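Local coordinates for putative D-lactate dehydrogenase (Chlamydomonas reinhardtii, PDB 4ZGS) that reduces pyruvate to D-lactate with NADH as a fermentative pyruvate reductase of the algal chloroplast, at the interface of chains A and B. Residues are numbered along the deposited sequence; one frame, centred on the assembly and turned at random. Chains: chain A/B, Putative D-lactate dehydrogenase.

Contact 1: the interface of chains A and B. Residues chain A 157-158, 161, 167, 171; chain B 332-334.
A:Val161 and A:Ala157, one turn apart on helix 154-163 of the NAD-binding domain, pack against B:Val332, B:Thr333 and B:Pro334, where strand 330-332 ends and the chain runs into the Pro-His-Thr segment that carries the catalytic histidine in D-isomer-specific 2-hydroxyacid dehydrogenases. The branches of A:Val161 divide the work. With CG1 anti to the backbone N (chi1 176°), A:Val161 CG2 stands beside that N and meets the proline ring at 3.5 Å from B:Pro334 CD. The same methyl, A:Val161 CG2, also lies 3.5 Å from B:Val332 O, a van der Waals approach to the backbone carbonyl. CG1 turns instead to the B:Val332 side chain, which it crosses at about a right angle, with 4.1 Å between A:Val161 CG1 and B:Val332 CG1. From beyond the helix A:Leu171 reaches tip to tip toward the pyrrolidine, with A:Leu171 CD1 3.6 Å from B:Pro334 CG, and A:Ala157 CB is also near the ring at its CD. One turn back along the same helix face, A:Ala157 CB touches B:Thr333 CG2 at 3.9 Å. The B:Thr333 methyl is anti to its carbonyl carbon, which directs it at the helix, while OG1 takes the position between backbone N and carbonyl carbon.

Contact 2: the interface of chains A and B. Residues chain A 138, 142, 336-340; chain B 152, 174.
Carbon contact at the middle of this patch runs from A:His142 CB to B:Arg152 CZ, 3.7 Å apart, with the aliphatic part of the arginine bent at chi2 (-50°) and chi3 to bring its flat end against the histidine. The imidazole and guanidinium planes are inclined by 44°, so the groups do not stack in parallel; A:His142 ND1 sits over one guanidinium face toward its rim. On the opposite face A:Thr340 OG1 lies above the centre, 3.8 Å from B:Arg152 CZ, and the guanidinium is thus flanked on both sides. B:Arg152 NH1 and NH2 donate to backbone carbonyls at the edge of the group. B:Arg152 NH1 gives a nearly straight hydrogen bond (173° at H) of 2.6 Å to A:Ser138 O. B:Arg152 NH2 is divided between two acceptors, at 2.7 Å from A:Ala337 O and, more loosely, 3.3 Å from A:Thr336 O. The acceptors stay close to the guanidinium plane, which fixes the rotation of the group, although NH2 stands above the A:Ala337 carbonyl plane. A:Ala337 CA in turn backs the imidazole on one face. The arginine, from the short link between helices 136-151 and 154-163 of chain B, thereby ties helix 136-151 of chain A to the loop directly after the family's catalytic histidine, leading into helix 341-359, and probably buttresses the chain beside the active site.

Contact 3: the interface of chains A and B. Residues chain A 164-166; chain B 300-301, 303-305.
Backbone pairing leads here: A:Gly164, A:Asn165 and A:Tyr166 run antiparallel to B:Val303, B:Asp304 and B:His305, with a beta bridge between A:Asn165 and B:Asp304. B:His305 N donates to A:Gly164 O at 3.0 Å, and A:Tyr166 N to B:Val303 O at 2.8 Å. At the bridge the flat side-chain ends stack: the A:Asn165 amide and the B:Asp304 carboxylate are only 17° from parallel, with A:Asn165 CG and B:Asp304 CG 3.4 Å apart. Each has CG anti to its backbone N (chi1 178° for A:Asn165), and this lays the two groups over one another. Aromatic contact follows at A:Tyr166, whose ring is met by the edge of the B:His305 imidazole, the planes 69° apart; B:His305 CD2 is 3.6 Å from A:Tyr166 CD2. The imidazole is held within its own chain by a hydrogen bond of 2.9 Å from B:His305 NE2 to B:Leu300 O, made on a lone pair of that carbonyl, while B:Val303 CG1 covers one of its faces. With an alanine here, the B:Leu300 carbonyl would probably lose this donor and the tyrosine ring its edge-on neighbour. Apolar packing completes the patch, B:Leu300 CD1 lying 3.4 Å from A:Tyr166 CE2 and B:Phe301 CA near A:Tyr166 CB. In the fold, the chain A segment directly follows helix 154-163, and its partner is the loop after strand 286-291, running into the short 3-10 helix 305-307, which B:His305 opens.

Contact 1: the interface of chains A and B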
# COMPACT_ATOMS: atom_id res chain seq x y z
N ALA A 157 -7.37 -6.14 5.88
CA ALA A 157 -6.90 -7.52 5.83
C ALA A 157 -6.02 -7.79 4.64
O ALA A 157 -4.97 -8.43 4.75
CB ALA A 157 -8.06 -8.46 5.81
N TYR A 158 -6.45 -7.29 3.49
CA TYR A 158 -5.73 -7.48 2.25
C TYR A 158 -4.31 -6.93 2.38
O TYR A 158 -3.35 -7.60 1.98
CB TYR A 158 -6.49 -6.81 1.09
CG TYR A 158 -5.77 -6.89 -0.22
CD1 TYR A 158 -5.64 -8.10 -0.91
CD2 TYR A 158 -5.21 -5.75 -0.79
CE1 TYR A 158 -4.96 -8.18 -2.11
CE2 TYR A 158 -4.54 -5.82 -2.00
CZ TYR A 158 -4.42 -7.04 -2.64
OH TYR A 158 -3.75 -7.10 -3.84
N VAL A 161 -2.07 -8.92 4.84
CA VAL A 161 -1.70 -10.20 4.25
C VAL A 161 -0.63 -9.99 3.18
O VAL A 161 0.28 -10.81 3.07
CB VAL A 161 -2.91 -10.96 3.62
CG1 VAL A 161 -2.41 -12.25 2.93
CG2 VAL A 161 -3.91 -11.32 4.70
N SER A 167 -1.71 -12.00 11.44
CA SER A 167 -2.39 -11.96 12.75
C SER A 167 -3.84 -11.45 12.67
O SER A 167 -4.24 -10.80 11.68
CB SER A 167 -1.63 -11.07 13.69
OG SER A 167 -1.89 -9.74 13.31
N LEU A 171 -8.71 -7.02 13.21
CA LEU A 171 -9.58 -7.41 12.09
C LEU A 171 -10.97 -8.00 12.46
O LEU A 171 -11.70 -8.46 11.61
CB LEU A 171 -8.86 -8.44 11.22
CG LEU A 171 -7.53 -8.16 10.54
CD1 LEU A 171 -7.08 -9.38 9.74
CD2 LEU A 171 -7.67 -6.96 9.63
N VAL B 332 -6.98 -12.62 -0.52
CA VAL B 332 -6.76 -13.58 0.54
C VAL B 332 -6.89 -12.89 1.89
O VAL B 332 -6.25 -11.87 2.12
CB VAL B 332 -5.36 -14.23 0.48
CG1 VAL B 332 -5.13 -15.07 1.73
CG2 VAL B 332 -5.21 -15.09 -0.75
N THR B 333 -7.72 -13.46 2.77
CA THR B 333 -7.82 -12.98 4.15
C THR B 333 -7.20 -14.02 5.09
O THR B 333 -7.14 -15.21 4.75
CB THR B 333 -9.29 -12.69 4.58
OG1 THR B 333 -10.14 -13.81 4.26
CG2 THR B 333 -9.81 -11.43 3.92
N PRO B 334 -6.71 -13.57 6.26
CA PRO B 334 -5.94 -14.45 7.15
C PRO B 334 -6.80 -15.25 8.13
O PRO B 334 -6.75 -15.00 9.35
CB PRO B 334 -5.01 -13.48 7.89
CG PRO B 334 -5.78 -12.22 7.97
CD PRO B 334 -6.63 -12.16 6.69

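Contact 2: the interface of chains A and B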
# COMPACT_ATOMS: atom_id res chain seq x y z
N SER A 138 -26.33 -2.31 -10.35
CA SER A 138 -24.89 -2.01 -10.24
C SER A 138 -24.60 -1.15 -9.04
O SER A 138 -23.72 -1.47 -8.25
CB SER A 138 -24.36 -1.34 -11.50
OG SER A 138 -24.17 -2.27 -12.54
N HIS A 142 -23.15 -1.92 -5.18
CA HIS A 142 -21.90 -1.33 -4.77
C HIS A 142 -21.93 -0.88 -3.31
O HIS A 142 -20.98 -1.11 -2.56
CB HIS A 142 -21.52 -0.16 -5.67
CG HIS A 142 -20.12 0.31 -5.45
ND1 HIS A 142 -19.03 -0.36 -5.96
CD2 HIS A 142 -19.63 1.42 -4.84
CE1 HIS A 142 -17.93 0.28 -5.64
NE2 HIS A 142 -18.27 1.36 -4.95
N THR A 336 -17.17 4.69 -8.51
CA THR A 336 -17.26 3.48 -9.32
C THR A 336 -18.57 2.68 -9.17
O THR A 336 -18.68 1.61 -9.74
CB THR A 336 -16.08 2.56 -9.01
OG1 THR A 336 -16.14 2.17 -7.62
CG2 THR A 336 -14.77 3.28 -9.25
N ALA A 337 -19.51 3.17 -8.37
CA ALA A 337 -20.73 2.41 -8.14
C ALA A 337 -21.48 2.05 -9.44
O ALA A 337 -22.12 1.01 -9.48
CB ALA A 337 -21.68 3.16 -7.19
N PHE A 338 -21.42 2.91 -10.46
CA PHE A 338 -22.08 2.65 -11.74
C PHE A 338 -21.16 1.84 -12.62
O PHE A 338 -21.55 1.42 -13.70
CB PHE A 338 -22.42 3.92 -12.51
CG PHE A 338 -21.23 4.48 -13.29
CD1 PHE A 338 -20.12 4.99 -12.61
CD2 PHE A 338 -21.19 4.42 -14.67
CE1 PHE A 338 -19.00 5.49 -13.34
CE2 PHE A 338 -20.08 4.91 -15.39
CZ PHE A 338 -18.99 5.45 -14.72
N LEU A 339 -19.93 1.66 -12.20
CA LEU A 339 -18.97 1.19 -13.18
C LEU A 339 -18.89 -0.33 -13.18
O LEU A 339 -18.11 -0.94 -12.45
CB LEU A 339 -17.60 1.80 -12.91
CG LEU A 339 -16.51 1.61 -13.93
CD1 LEU A 339 -16.72 2.50 -15.18
CD2 LEU A 339 -15.15 1.90 -13.21
N THR A 340 -19.56 -0.90 -14.16
CA THR A 340 -19.84 -2.31 -14.25
C THR A 340 -19.89 -2.69 -15.71
O THR A 340 -20.24 -1.86 -16.51
CB THR A 340 -21.17 -2.60 -13.53
OG1 THR A 340 -20.88 -3.00 -12.17
CG2 THR A 340 -21.98 -3.66 -14.24
N ARG B 152 -16.15 -5.88 -7.33
CA ARG B 152 -16.06 -4.43 -7.43
C ARG B 152 -14.61 -3.92 -7.24
O ARG B 152 -14.40 -2.74 -7.01
CB ARG B 152 -17.07 -3.77 -6.50
CG ARG B 152 -18.57 -4.32 -6.70
CD ARG B 152 -19.06 -4.32 -8.16
NE ARG B 152 -19.25 -2.93 -8.51
CZ ARG B 152 -20.41 -2.30 -8.52
NH1 ARG B 152 -21.56 -2.94 -8.26
NH2 ARG B 152 -20.40 -1.01 -8.82
N VAL B 174 -18.51 -5.99 -11.92
CA VAL B 174 -19.53 -6.93 -12.39
C VAL B 174 -20.74 -6.99 -11.47
O VAL B 174 -20.63 -6.89 -10.23
CB VAL B 174 -18.91 -8.34 -12.56
CG1 VAL B 174 -19.74 -9.41 -11.95
CG2 VAL B 174 -18.56 -8.59 -14.01

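Contact 3: the interface of chains A and B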
# COMPACT_ATOMS: atom_id res chain seq x y z
N GLY A 164 2.57 -9.52 4.82
CA GLY A 164 2.95 -10.73 5.55
C GLY A 164 2.59 -10.67 7.02
O GLY A 164 3.18 -11.38 7.85
N ASN A 165 1.65 -9.80 7.37
CA ASN A 165 1.04 -9.87 8.70
C ASN A 165 -0.23 -10.74 8.62
O ASN A 165 -1.24 -10.34 8.01
CB ASN A 165 0.71 -8.46 9.21
CG ASN A 165 0.04 -8.46 10.54
OD1 ASN A 165 -0.19 -9.52 11.13
ND2 ASN A 165 -0.29 -7.28 11.05
N TYR A 166 -0.15 -11.95 9.18
CA TYR A 166 -1.31 -12.85 9.17
C TYR A 166 -2.04 -12.90 10.53
O TYR A 166 -2.89 -13.76 10.74
CB TYR A 166 -0.90 -14.23 8.69
CG TYR A 166 -0.09 -14.16 7.41
CD1 TYR A 166 -0.31 -13.17 6.48
CD2 TYR A 166 0.94 -15.06 7.17
CE1 TYR A 166 0.44 -13.07 5.33
CE2 TYR A 166 1.70 -14.99 6.01
CZ TYR A 166 1.45 -13.98 5.09
OH TYR A 166 2.22 -13.87 3.95
N LEU B 300 2.62 -20.50 9.11
CA LEU B 300 2.34 -19.36 8.26
C LEU B 300 1.27 -18.45 8.86
O LEU B 300 1.53 -17.27 9.12
CB LEU B 300 1.92 -19.83 6.87
CG LEU B 300 1.75 -18.78 5.78
CD1 LEU B 300 3.04 -18.05 5.56
CD2 LEU B 300 1.28 -19.44 4.50
N PHE B 301 0.06 -18.98 9.06
CA PHE B 301 -1.06 -18.18 9.57
C PHE B 301 -1.02 -17.86 11.08
O PHE B 301 -0.36 -18.55 11.86
CB PHE B 301 -2.39 -18.88 9.24
CG PHE B 301 -2.87 -18.63 7.85
CD1 PHE B 301 -2.08 -18.95 6.76
CD2 PHE B 301 -4.08 -17.99 7.63
CE1 PHE B 301 -2.52 -18.69 5.47
CE2 PHE B 301 -4.51 -17.73 6.34
CZ PHE B 301 -3.73 -18.08 5.26
N VAL B 303 0.38 -15.49 12.42
CA VAL B 303 1.65 -14.89 12.73
C VAL B 303 1.82 -13.62 11.93
O VAL B 303 1.55 -13.58 10.73
CB VAL B 303 2.82 -15.84 12.43
CG1 VAL B 303 4.15 -15.15 12.64
CG2 VAL B 303 2.71 -17.09 13.33
N ASP B 304 2.28 -12.58 12.59
CA ASP B 304 2.73 -11.41 11.87
C ASP B 304 4.23 -11.58 11.66
O ASP B 304 5.03 -11.36 12.57
CB ASP B 304 2.40 -10.15 12.68
CG ASP B 304 3.03 -8.90 12.14
OD1 ASP B 304 3.60 -8.92 11.03
OD2 ASP B 304 2.92 -7.87 12.83
N HIS B 305 4.59 -11.92 10.43
CA HIS B 305 5.96 -12.21 10.04
C HIS B 305 6.77 -10.92 9.83
O HIS B 305 7.99 -10.97 9.69
CB HIS B 305 6.02 -13.06 8.75
CG HIS B 305 5.44 -14.43 8.90
ND1 HIS B 305 6.16 -15.48 9.44
CD2 HIS B 305 4.23 -14.94 8.58
CE1 HIS B 305 5.40 -16.57 9.46
NE2 HIS B 305 4.22 -16.26 8.94

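Contacts 1 and 3 are neighbours, about 9 Å between the centres of their C-alpha atoms, and follow one another along chain A: helix 154-163 serves contact 1 and the residues just past it serve contact 3. Contact 2, measured in the same way between C-alpha centres, lies about 24 Å from contact 1 and 32 Å from contact 3. Residues 332-334 of contact 1 and 336-340 of contact 2 are almost contiguous in sequence but are supplied by opposite chains. Because the interface is two-fold symmetric, every contact has a twin, and the same elements pair reciprocally across the two-fold axis, consistent with the dimers typical of this family; four chains form the deposited assembly.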